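Local structure of SG7.AF (6XL7) at residues I15-T20 with D68-F73; Q34-E39 with S98-L103; D60-K65 with G108-C113. The protein acts as a mosquito salivary inhibitor of the host's alternative complement pathway, blocking the activated C3-convertase C3bBb and enhancing its accumulation on immobilized properdin. All coordinates share one frame; numbering follows the deposited sequence.

Contact 1 (I15-T20 with D68-F73); sequences IDFDET and DVKETF
Lys-70 reaches out of helix 56-77 to the loop 15-20, and its ammonium nitrogen NZ donates a hydrogen bond to the backbone carbonyl O of Asp-16 at 2.7 Å. The donor lies in the carbonyl plane with a C=O...N angle of 158°, so the bond is well directed as well as short. The lysine owes this reach to its torsions: CG stands anti to the backbone N (chi1 178°), and the chain then bends at chi3 (64°) and again at chi4, which turns NZ back onto the loop instead of letting it run straight on.

The bend also sets the methylenes against Phe-17, the loop residue with the largest share of the buried surface. Lys-70 CD comes within 3.4 Å of Phe-17 CE2, and CE lies 3.7 Å from the same ring carbon; the two side chains cross at about a right angle, with CD approaching the ring obliquely. A single lysine thus makes both the polar and the apolar half of the contact, which totals only 133 Å² over both sides. The loop joins helix 2-13 to helix 23-46 in this mainly helical fold, and the contact fastens that connection to the third long helix in the chain, with Phe-17 also packing on Lys-30 and Val-33 of helix 23-46.

Asp-16 OD1 stays 4.7 Å from Lys-70 NZ, too far for direct ion pairing, although the opposite charges probably still attract. A water accepts from both Asp-18 N and Lys-70 NZ, each at 3.3 Å, giving the ammonium a second, longer link to the loop. Beyond it the chain turns: Asp-18 OD1 receives Thr-20 N at 3.1 Å in an Asx turn, and Thr-20 OG1 donates to the same oxygen from the same face of the carboxylate.

Contact 2 (Q34-E39 with S98-L103); sequences QSQLRE and SYLTAL
Gln-36 and Leu-103 meet through their first side-chain carbons, CB to CB at 3.7 Å, beside the closest backbone approach of the two segments, where their CA atoms are 6.0 Å apart. The side chains lie aslant to each other, and the glutamine continues past the leucine toward the preceding turn of helix 98-103. Its chain bends at chi2 (-74°), which lays the amide end over the backbone of Leu-100: Gln-36 OE1 is 3.5 Å from Leu-100 O, a contact of two acceptors and not a bond, with OE1 hydrogen-bonded elsewhere, while Gln-36 CG approaches Leu-100 CD2 at 4.2 Å. No hydrogen bond crosses between the segments, so the contact rests on packing, including that of the aliphatic part of a polar residue.

Leu-37 supplies the second point of contact. Its CD1 methyl touches Leu-103 CD2 at 4.0 Å, with the side chains at about a right angle, and its other methyl, CD2, sits 3.8 Å from Leu-103 O. Leu-103 is therefore approached by two successive residues of helix 34-39, at CB by one and at a terminal methyl by the other.

Further out, Tyr-99 backs the leucine: Leu-103 CD1 lies 3.5 Å above the plane of the Tyr-99 ring, offset toward its rim, and the tyrosine hydroxyl is hydrogen-bonded to Ala-29 O on helix 23-46. Helix 23-46 has a wider pi-type turn at 34-38, evidenced by the bond from Glu-39 N to Gln-34 O. Gln-36 O is hydrogen-bonded to Arg-107 NH1, a further tie to helix 89-113.

The segments run nearly parallel, 17° between directions and 9.4 Å between axes at closest approach. Helix 56-77 adjoins them through Val-66 against Leu-37 and Val-69 against Leu-103, and helix 2-13 adds Phe-12 to Leu-37.

Contact 3 (D60-K65 with G108-C113); sequences DRMVTK and GETEKC
Arg-61 extends from helix 60-65 to Cys-113, its NH2 lying 3.5 Å from the sulfur SG and 3.8 Å from Cys-113 CB. Both cysteine atoms sit at the edge of the guanidinium, near its plane, rather than over a face. The sulfur is already committed to the disulfide with Cys-58, a turn earlier on the same helix as the arginine, so Arg-61 lies alongside a covalent link between the two helices.

Met-62 follows on the buried side. Its CG atom touches Thr-110 OG1 at 3.7 Å and SD comes to 4.1 Å from Thr-110 CG2, the side chains crossing at about a right angle. The threonine hydroxyl is hydrogen-bonded to Ile-106 O of its own helix, which satisfies it amid this apolar packing. The bend at chi3 (77°) turns the terminal methyl CE of the methionine away from Thr-110.

Lys-65, a turn on from Arg-61, closes the contact with a salt bridge: NZ donates to Glu-109 OE1 at 2.9 Å. Both chains are extended beyond CG, which brings the charged groups together between the helices. The ammonium approaches from above the carboxylate plane, 42° out of it, and the lysine methylenes CD and CE run past the same oxygen.

The two segments are close to antiparallel, at 169°, with axes 10.2 Å apart, as suits successive long helices folded back on each other. Leu-41 of helix 23-46 packs on both Met-62 and Thr-110, while Thr-11 and Phe-12 of helix 2-13 also adjoin the methionine.

The three contacts join three long helices, 23-46, 56-77 and 89-113, and the loop that follows helix 2-13. Contacts 1 and 3 share helix 56-77, their centres 16 Å apart, and meet where Ile-15 CD1 lies 4.1 Å from Met-62 CE. Contacts 1 and 2, with centres 13 Å apart, join mainly through Tyr-99: Phe-73 CB is 3.5 Å from Tyr-99 CD1, and the two rings stack, with Val-69 CG1 also packing on Ala-102 CB at 3.7 Å. Contacts 2 and 3 have centres 12 Å apart and do not touch directly, although both use helix 89-113. In each pair the segments alternate along the chain, so the contacts interlock in sequence.

Contact 1 (I15-T20 with D68-F73)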
loop_
_atom_site.group_PDB
_atom_site.type_symbol
_atom_site.label_atom_id
_atom_site.label_comp_id
_atom_site.label_asym_id
_atom_site.label_seq_id
_atom_site.Cartn_x
_atom_site.Cartn_y
_atom_site.Cartn_z
ATOM N N ILE A 15 4.471 -4.023 5.260
ATOM C CA ILE A 15 3.156 -3.374 5.345
ATOM C C ILE A 15 2.245 -4.389 6.015
ATOM O O ILE A 15 1.667 -5.264 5.367
ATOM C CB ILE A 15 2.636 -2.952 3.974
ATOM C CG1 ILE A 15 3.492 -1.820 3.403
ATOM C CG2 ILE A 15 1.173 -2.505 4.062
ATOM C CD1 ILE A 15 3.211 -1.507 1.943
ATOM N N ASP A 16 2.118 -4.276 7.331
ATOM C CA ASP A 16 1.387 -5.266 8.099
ATOM C C ASP A 16 -0.088 -4.906 8.194
ATOM O O ASP A 16 -0.487 -3.749 8.042
ATOM C CB ASP A 16 1.979 -5.408 9.498
ATOM C CG ASP A 16 1.987 -4.100 10.258
ATOM O OD1 ASP A 16 1.879 -3.034 9.615
ATOM O OD2 ASP A 16 2.108 -4.138 11.501
ATOM N N PHE A 17 -0.896 -5.931 8.440
ATOM C CA PHE A 17 -2.323 -5.794 8.667
ATOM C C PHE A 17 -2.657 -6.397 10.022
ATOM O O PHE A 17 -2.136 -7.458 10.382
ATOM C CB PHE A 17 -3.100 -6.522 7.571
ATOM C CG PHE A 17 -2.859 -5.964 6.196
ATOM C CD1 PHE A 17 -1.801 -6.411 5.426
ATOM C CD2 PHE A 17 -3.685 -4.981 5.676
ATOM C CE1 PHE A 17 -1.576 -5.898 4.164
ATOM C CE2 PHE A 17 -3.462 -4.462 4.413
ATOM C CZ PHE A 17 -2.410 -4.916 3.657
ATOM N N ASP A 18 -3.507 -5.710 10.780
ATOM C CA ASP A 18 -3.905 -6.167 12.111
ATOM C C ASP A 18 -5.045 -7.164 11.946
ATOM O O ASP A 18 -6.197 -6.779 11.736
ATOM C CB ASP A 18 -4.303 -4.977 12.977
ATOM C CG ASP A 18 -4.678 -5.373 14.409
ATOM O OD1 ASP A 18 -4.808 -6.577 14.705
ATOM O OD2 ASP A 18 -4.845 -4.463 15.246
ATOM N N GLU A 19 -4.725 -8.457 12.075
ATOM C CA GLU A 19 -5.684 -9.525 11.817
ATOM C C GLU A 19 -6.800 -9.602 12.850
ATOM O O GLU A 19 -7.748 -10.369 12.650
ATOM C CB GLU A 19 -4.965 -10.873 11.733
ATOM C CG GLU A 19 -4.126 -11.045 10.475
ATOM C CD GLU A 19 -4.965 -11.070 9.211
ATOM O OE1 GLU A 19 -4.557 -10.438 8.216
ATOM O OE2 GLU A 19 -6.033 -11.720 9.211
ATOM N N THR A 20 -6.724 -8.841 13.942
ATOM C CA THR A 20 -7.843 -8.787 14.872
ATOM C C THR A 20 -8.970 -7.877 14.389
ATOM O O THR A 20 -10.059 -7.898 14.979
ATOM C CB THR A 20 -7.384 -8.364 16.274
ATOM O OG1 THR A 20 -6.991 -6.985 16.262
ATOM C CG2 THR A 20 -6.210 -9.224 16.745
ATOM N N ASP A 68 0.239 4.829 7.181
ATOM C CA ASP A 68 -0.563 5.983 7.601
ATOM C C ASP A 68 -1.884 6.070 6.839
ATOM O O ASP A 68 -2.935 6.359 7.433
ATOM C CB ASP A 68 0.235 7.269 7.396
ATOM C CG ASP A 68 1.477 7.337 8.267
ATOM O OD1 ASP A 68 1.544 6.607 9.281
ATOM O OD2 ASP A 68 2.375 8.152 7.959
ATOM N N VAL A 69 -1.848 5.846 5.529
ATOM C CA VAL A 69 -3.064 5.867 4.719
ATOM C C VAL A 69 -4.022 4.766 5.160
ATOM O O VAL A 69 -5.238 4.981 5.261
ATOM C CB VAL A 69 -2.686 5.780 3.225
ATOM C CG1 VAL A 69 -3.866 5.367 2.365
ATOM C CG2 VAL A 69 -2.112 7.120 2.768
ATOM N N LYS A 70 -3.490 3.582 5.474
ATOM C CA LYS A 70 -4.332 2.476 5.908
ATOM C C LYS A 70 -4.917 2.722 7.297
ATOM O O LYS A 70 -6.095 2.422 7.530
ATOM C CB LYS A 70 -3.529 1.177 5.850
ATOM C CG LYS A 70 -4.303 -0.031 6.328
ATOM C CD LYS A 70 -3.709 -1.314 5.780
ATOM C CE LYS A 70 -2.293 -1.548 6.300
ATOM N NZ LYS A 70 -2.273 -1.708 7.782
ATOM N N GLU A 71 -4.139 3.286 8.230
ATOM C CA GLU A 71 -4.714 3.630 9.531
ATOM C C GLU A 71 -5.838 4.645 9.374
ATOM O O GLU A 71 -6.836 4.603 10.110
ATOM C CB GLU A 71 -3.645 4.158 10.489
ATOM C CG GLU A 71 -2.750 3.077 11.099
ATOM C CD GLU A 71 -3.544 1.929 11.706
ATOM O OE1 GLU A 71 -4.230 2.144 12.725
ATOM O OE2 GLU A 71 -3.452 0.814 11.159
ATOM N N THR A 72 -5.699 5.565 8.415
ATOM C CA THR A 72 -6.740 6.560 8.178
ATOM C C THR A 72 -8.010 5.894 7.661
ATOM O O THR A 72 -9.117 6.222 8.112
ATOM C CB THR A 72 -6.213 7.619 7.204
ATOM O OG1 THR A 72 -5.072 8.269 7.772
ATOM C CG2 THR A 72 -7.267 8.672 6.921
ATOM N N PHE A 73 -7.867 4.949 6.727
ATOM C CA PHE A 73 -8.995 4.154 6.255
ATOM C C PHE A 73 -9.660 3.419 7.409
ATOM O O PHE A 73 -10.892 3.445 7.551
ATOM C CB PHE A 73 -8.465 3.177 5.209
ATOM C CG PHE A 73 -9.506 2.289 4.591
ATOM C CD1 PHE A 73 -10.777 2.751 4.273
ATOM C CD2 PHE A 73 -9.182 0.973 4.273
ATOM C CE1 PHE A 73 -11.714 1.907 3.673
ATOM C CE2 PHE A 73 -10.104 0.143 3.672
ATOM C CZ PHE A 73 -11.370 0.609 3.373
HETATM O O HOH W 1 -4.868 -3.201 9.132
#

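Contact 2 (Q34-E39 with S98-L103)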
loop_
_atom_site.group_PDB
_atom_site.type_symbol
_atom_site.label_atom_id
_atom_site.label_comp_id
_atom_site.label_asym_id
_atom_site.label_seq_id
_atom_site.Cartn_x
_atom_site.Cartn_y
_atom_site.Cartn_z
ATOM N N GLN A 34 -3.025 -4.400 -2.794
ATOM C CA GLN A 34 -2.720 -5.293 -3.913
ATOM C C GLN A 34 -2.929 -4.594 -5.248
ATOM O O GLN A 34 -2.082 -4.674 -6.150
ATOM C CB GLN A 34 -3.621 -6.533 -3.860
ATOM C CG GLN A 34 -3.426 -7.462 -2.672
ATOM C CD GLN A 34 -4.562 -8.468 -2.488
ATOM O OE1 GLN A 34 -5.718 -8.197 -2.825
ATOM N NE2 GLN A 34 -4.234 -9.628 -1.934
ATOM N N SER A 35 -4.075 -3.928 -5.409
ATOM C CA SER A 35 -4.462 -3.416 -6.721
ATOM C C SER A 35 -3.759 -2.100 -7.038
ATOM O O SER A 35 -3.398 -1.853 -8.192
ATOM C CB SER A 35 -5.982 -3.234 -6.783
ATOM O OG SER A 35 -6.431 -2.326 -5.788
ATOM N N GLN A 36 -3.564 -1.244 -6.038
ATOM C CA GLN A 36 -2.990 0.067 -6.291
ATOM C C GLN A 36 -1.469 0.078 -6.243
ATOM O O GLN A 36 -0.851 0.981 -6.829
ATOM C CB GLN A 36 -3.529 1.091 -5.285
ATOM C CG GLN A 36 -5.025 1.374 -5.405
ATOM C CD GLN A 36 -5.365 2.212 -6.617
ATOM O OE1 GLN A 36 -4.593 3.083 -7.029
ATOM N NE2 GLN A 36 -6.531 1.958 -7.193
ATOM N N LEU A 37 -0.853 -0.900 -5.572
ATOM C CA LEU A 37 0.588 -0.867 -5.338
ATOM C C LEU A 37 1.304 -2.154 -5.736
ATOM O O LEU A 37 2.220 -2.115 -6.570
ATOM C CB LEU A 37 0.872 -0.515 -3.874
ATOM C CG LEU A 37 0.585 0.948 -3.520
ATOM C CD1 LEU A 37 0.487 1.108 -2.024
ATOM C CD2 LEU A 37 1.687 1.840 -4.073
ATOM N N ARG A 38 0.913 -3.299 -5.165
ATOM C CA ARG A 38 1.707 -4.506 -5.356
ATOM C C ARG A 38 1.725 -4.936 -6.822
ATOM O O ARG A 38 2.793 -5.196 -7.383
ATOM C CB ARG A 38 1.222 -5.630 -4.438
ATOM C CG ARG A 38 2.235 -6.760 -4.296
ATOM C CD ARG A 38 1.732 -7.893 -3.409
ATOM N NE ARG A 38 1.695 -7.533 -1.993
ATOM C CZ ARG A 38 0.600 -7.141 -1.351
ATOM N NH1 ARG A 38 -0.547 -7.054 -2.001
ATOM N NH2 ARG A 38 0.644 -6.830 -0.060
ATOM N N GLU A 39 0.555 -4.997 -7.459
ATOM C CA GLU A 39 0.541 -5.410 -8.866
ATOM C C GLU A 39 1.274 -4.438 -9.783
ATOM O O GLU A 39 2.189 -4.877 -10.502
ATOM C CB GLU A 39 -0.879 -5.752 -9.341
ATOM C CG GLU A 39 -0.938 -5.994 -10.836
ATOM C CD GLU A 39 -2.321 -6.358 -11.341
ATOM O OE1 GLU A 39 -3.301 -6.205 -10.583
ATOM O OE2 GLU A 39 -2.416 -6.795 -12.509
ATOM N N SER A 98 -11.316 7.365 -0.961
ATOM C CA SER A 98 -10.156 8.187 -0.627
ATOM C C SER A 98 -8.952 7.336 -0.250
ATOM O O SER A 98 -7.810 7.737 -0.511
ATOM C CB SER A 98 -10.490 9.214 0.453
ATOM O OG SER A 98 -10.910 8.608 1.648
ATOM N N TYR A 99 -9.186 6.157 0.329
ATOM C CA TYR A 99 -8.105 5.208 0.584
ATOM C C TYR A 99 -7.436 4.800 -0.721
ATOM O O TYR A 99 -6.209 4.878 -0.858
ATOM C CB TYR A 99 -8.698 3.987 1.292
ATOM C CG TYR A 99 -7.760 2.831 1.527
ATOM C CD1 TYR A 99 -6.614 2.987 2.300
ATOM C CD2 TYR A 99 -8.052 1.564 1.008
ATOM C CE1 TYR A 99 -5.764 1.911 2.538
ATOM C CE2 TYR A 99 -7.213 0.492 1.232
ATOM C CZ TYR A 99 -6.073 0.672 1.999
ATOM O OH TYR A 99 -5.204 -0.374 2.261
ATOM N N LEU A 100 -8.230 4.363 -1.695
ATOM C CA LEU A 100 -7.667 3.906 -2.963
ATOM C C LEU A 100 -6.934 5.032 -3.685
ATOM O O LEU A 100 -5.835 4.821 -4.217
ATOM C CB LEU A 100 -8.779 3.341 -3.839
ATOM C CG LEU A 100 -9.486 2.111 -3.266
ATOM C CD1 LEU A 100 -10.592 1.663 -4.192
ATOM C CD2 LEU A 100 -8.498 0.972 -3.030
ATOM N N THR A 101 -7.522 6.233 -3.716
ATOM C CA THR A 101 -6.860 7.382 -4.334
ATOM C C THR A 101 -5.532 7.691 -3.652
ATOM O O THR A 101 -4.529 7.969 -4.327
ATOM C CB THR A 101 -7.778 8.603 -4.285
ATOM O OG1 THR A 101 -8.965 8.341 -5.047
ATOM C CG2 THR A 101 -7.079 9.830 -4.841
ATOM N N ALA A 102 -5.495 7.634 -2.321
ATOM C CA ALA A 102 -4.258 7.937 -1.612
ATOM C C ALA A 102 -3.191 6.889 -1.912
ATOM O O ALA A 102 -2.007 7.228 -2.057
ATOM C CB ALA A 102 -4.529 8.046 -0.110
ATOM N N LEU A 103 -3.580 5.615 -2.010
ATOM C CA LEU A 103 -2.615 4.580 -2.377
ATOM C C LEU A 103 -2.098 4.811 -3.787
ATOM O O LEU A 103 -0.911 4.599 -4.063
ATOM C CB LEU A 103 -3.241 3.191 -2.271
ATOM C CG LEU A 103 -3.622 2.715 -0.865
ATOM C CD1 LEU A 103 -4.243 1.333 -0.944
ATOM C CD2 LEU A 103 -2.433 2.716 0.096
#

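Contact 3 (D60-K65 with G108-C113)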
loop_
_atom_site.group_PDB
_atom_site.type_symbol
_atom_site.label_atom_id
_atom_site.label_comp_id
_atom_site.label_asym_id
_atom_site.label_seq_id
_atom_site.Cartn_x
_atom_site.Cartn_y
_atom_site.Cartn_z
ATOM N N ASP A 60 11.381 2.389 1.931
ATOM C CA ASP A 60 11.004 2.639 3.320
ATOM C C ASP A 60 9.884 3.668 3.413
ATOM O O ASP A 60 8.958 3.519 4.222
ATOM C CB ASP A 60 12.216 3.144 4.101
ATOM C CG ASP A 60 13.259 2.064 4.360
ATOM O OD1 ASP A 60 12.983 0.871 4.109
ATOM O OD2 ASP A 60 14.371 2.416 4.824
ATOM N N ARG A 61 9.953 4.721 2.590
ATOM C CA ARG A 61 8.896 5.730 2.580
ATOM C C ARG A 61 7.579 5.149 2.102
ATOM O O ARG A 61 6.511 5.550 2.582
ATOM C CB ARG A 61 9.279 6.924 1.708
ATOM C CG ARG A 61 10.348 7.800 2.296
ATOM C CD ARG A 61 10.442 9.130 1.563
ATOM N NE ARG A 61 10.813 8.963 0.160
ATOM C CZ ARG A 61 12.065 8.940 -0.285
ATOM N NH1 ARG A 61 13.077 9.073 0.564
ATOM N NH2 ARG A 61 12.307 8.788 -1.582
ATOM N N MET A 62 7.615 4.222 1.145
ATOM C CA MET A 62 6.368 3.594 0.737
ATOM C C MET A 62 5.707 2.888 1.909
ATOM O O MET A 62 4.488 2.974 2.087
ATOM C CB MET A 62 6.614 2.607 -0.395
ATOM C CG MET A 62 5.316 2.041 -0.926
ATOM S SD MET A 62 5.483 0.706 -2.114
ATOM C CE MET A 62 5.875 -0.654 -1.024
ATOM N N VAL A 63 6.497 2.200 2.733
ATOM C CA VAL A 63 5.936 1.464 3.862
ATOM C C VAL A 63 5.244 2.412 4.838
ATOM O O VAL A 63 4.098 2.181 5.237
ATOM C CB VAL A 63 7.025 0.625 4.553
ATOM C CG1 VAL A 63 6.504 0.003 5.828
ATOM C CG2 VAL A 63 7.542 -0.446 3.601
ATOM N N THR A 64 5.928 3.484 5.250
ATOM C CA THR A 64 5.316 4.373 6.240
ATOM C C THR A 64 4.109 5.091 5.659
ATOM O O THR A 64 3.087 5.231 6.340
ATOM C CB THR A 64 6.327 5.373 6.805
ATOM O OG1 THR A 64 6.814 6.212 5.752
ATOM C CG2 THR A 64 7.490 4.661 7.481
ATOM N N LYS A 65 4.189 5.521 4.397
ATOM C CA LYS A 65 3.061 6.216 3.788
ATOM C C LYS A 65 1.839 5.315 3.714
ATOM O O LYS A 65 0.722 5.739 4.041
ATOM C CB LYS A 65 3.428 6.741 2.399
ATOM C CG LYS A 65 4.386 7.924 2.412
ATOM C CD LYS A 65 4.809 8.293 0.993
ATOM C CE LYS A 65 5.660 9.553 0.989
ATOM N NZ LYS A 65 6.048 9.964 -0.394
ATOM N N GLY A 108 2.497 6.603 -7.590
ATOM C CA GLY A 108 3.196 7.538 -8.457
ATOM C C GLY A 108 4.457 8.092 -7.821
ATOM O O GLY A 108 5.491 8.230 -8.482
ATOM N N GLU A 109 4.395 8.409 -6.530
ATOM C CA GLU A 109 5.574 8.925 -5.841
ATOM C C GLU A 109 6.671 7.872 -5.774
ATOM O O GLU A 109 7.848 8.171 -6.019
ATOM C CB GLU A 109 5.183 9.392 -4.436
ATOM C CG GLU A 109 4.193 10.555 -4.430
ATOM C CD GLU A 109 3.389 10.663 -3.146
ATOM O OE1 GLU A 109 3.709 9.972 -2.155
ATOM O OE2 GLU A 109 2.420 11.454 -3.132
ATOM N N THR A 110 6.300 6.633 -5.458
ATOM C CA THR A 110 7.271 5.548 -5.359
ATOM C C THR A 110 7.917 5.263 -6.709
ATOM O O THR A 110 9.132 5.040 -6.787
ATOM C CB THR A 110 6.586 4.301 -4.796
ATOM O OG1 THR A 110 6.027 4.617 -3.512
ATOM C CG2 THR A 110 7.569 3.131 -4.651
ATOM N N GLU A 111 7.130 5.287 -7.785
ATOM C CA GLU A 111 7.692 5.041 -9.112
ATOM C C GLU A 111 8.804 6.026 -9.425
ATOM O O GLU A 111 9.809 5.661 -10.055
ATOM C CB GLU A 111 6.595 5.128 -10.175
ATOM C CG GLU A 111 5.648 3.955 -10.156
ATOM C CD GLU A 111 4.463 4.135 -11.085
ATOM O OE1 GLU A 111 3.835 3.114 -11.442
ATOM O OE2 GLU A 111 4.153 5.291 -11.455
ATOM N N LYS A 112 8.650 7.280 -8.998
ATOM C CA LYS A 112 9.650 8.300 -9.304
ATOM C C LYS A 112 10.978 8.052 -8.590
ATOM O O LYS A 112 12.031 8.454 -9.098
ATOM C CB LYS A 112 9.120 9.694 -8.958
ATOM C CG LYS A 112 8.011 10.205 -9.872
ATOM C CD LYS A 112 7.551 11.590 -9.434
ATOM C CE LYS A 112 6.549 12.188 -10.412
ATOM N NZ LYS A 112 5.314 11.360 -10.520
ATOM N N CYS A 113 10.960 7.408 -7.424
ATOM C CA CYS A 113 12.168 7.264 -6.616
ATOM C C CYS A 113 12.723 5.849 -6.581
ATOM O O CYS A 113 13.727 5.615 -5.897
ATOM C CB CYS A 113 11.948 7.778 -5.176
ATOM S SG CYS A 113 10.611 7.023 -4.136
#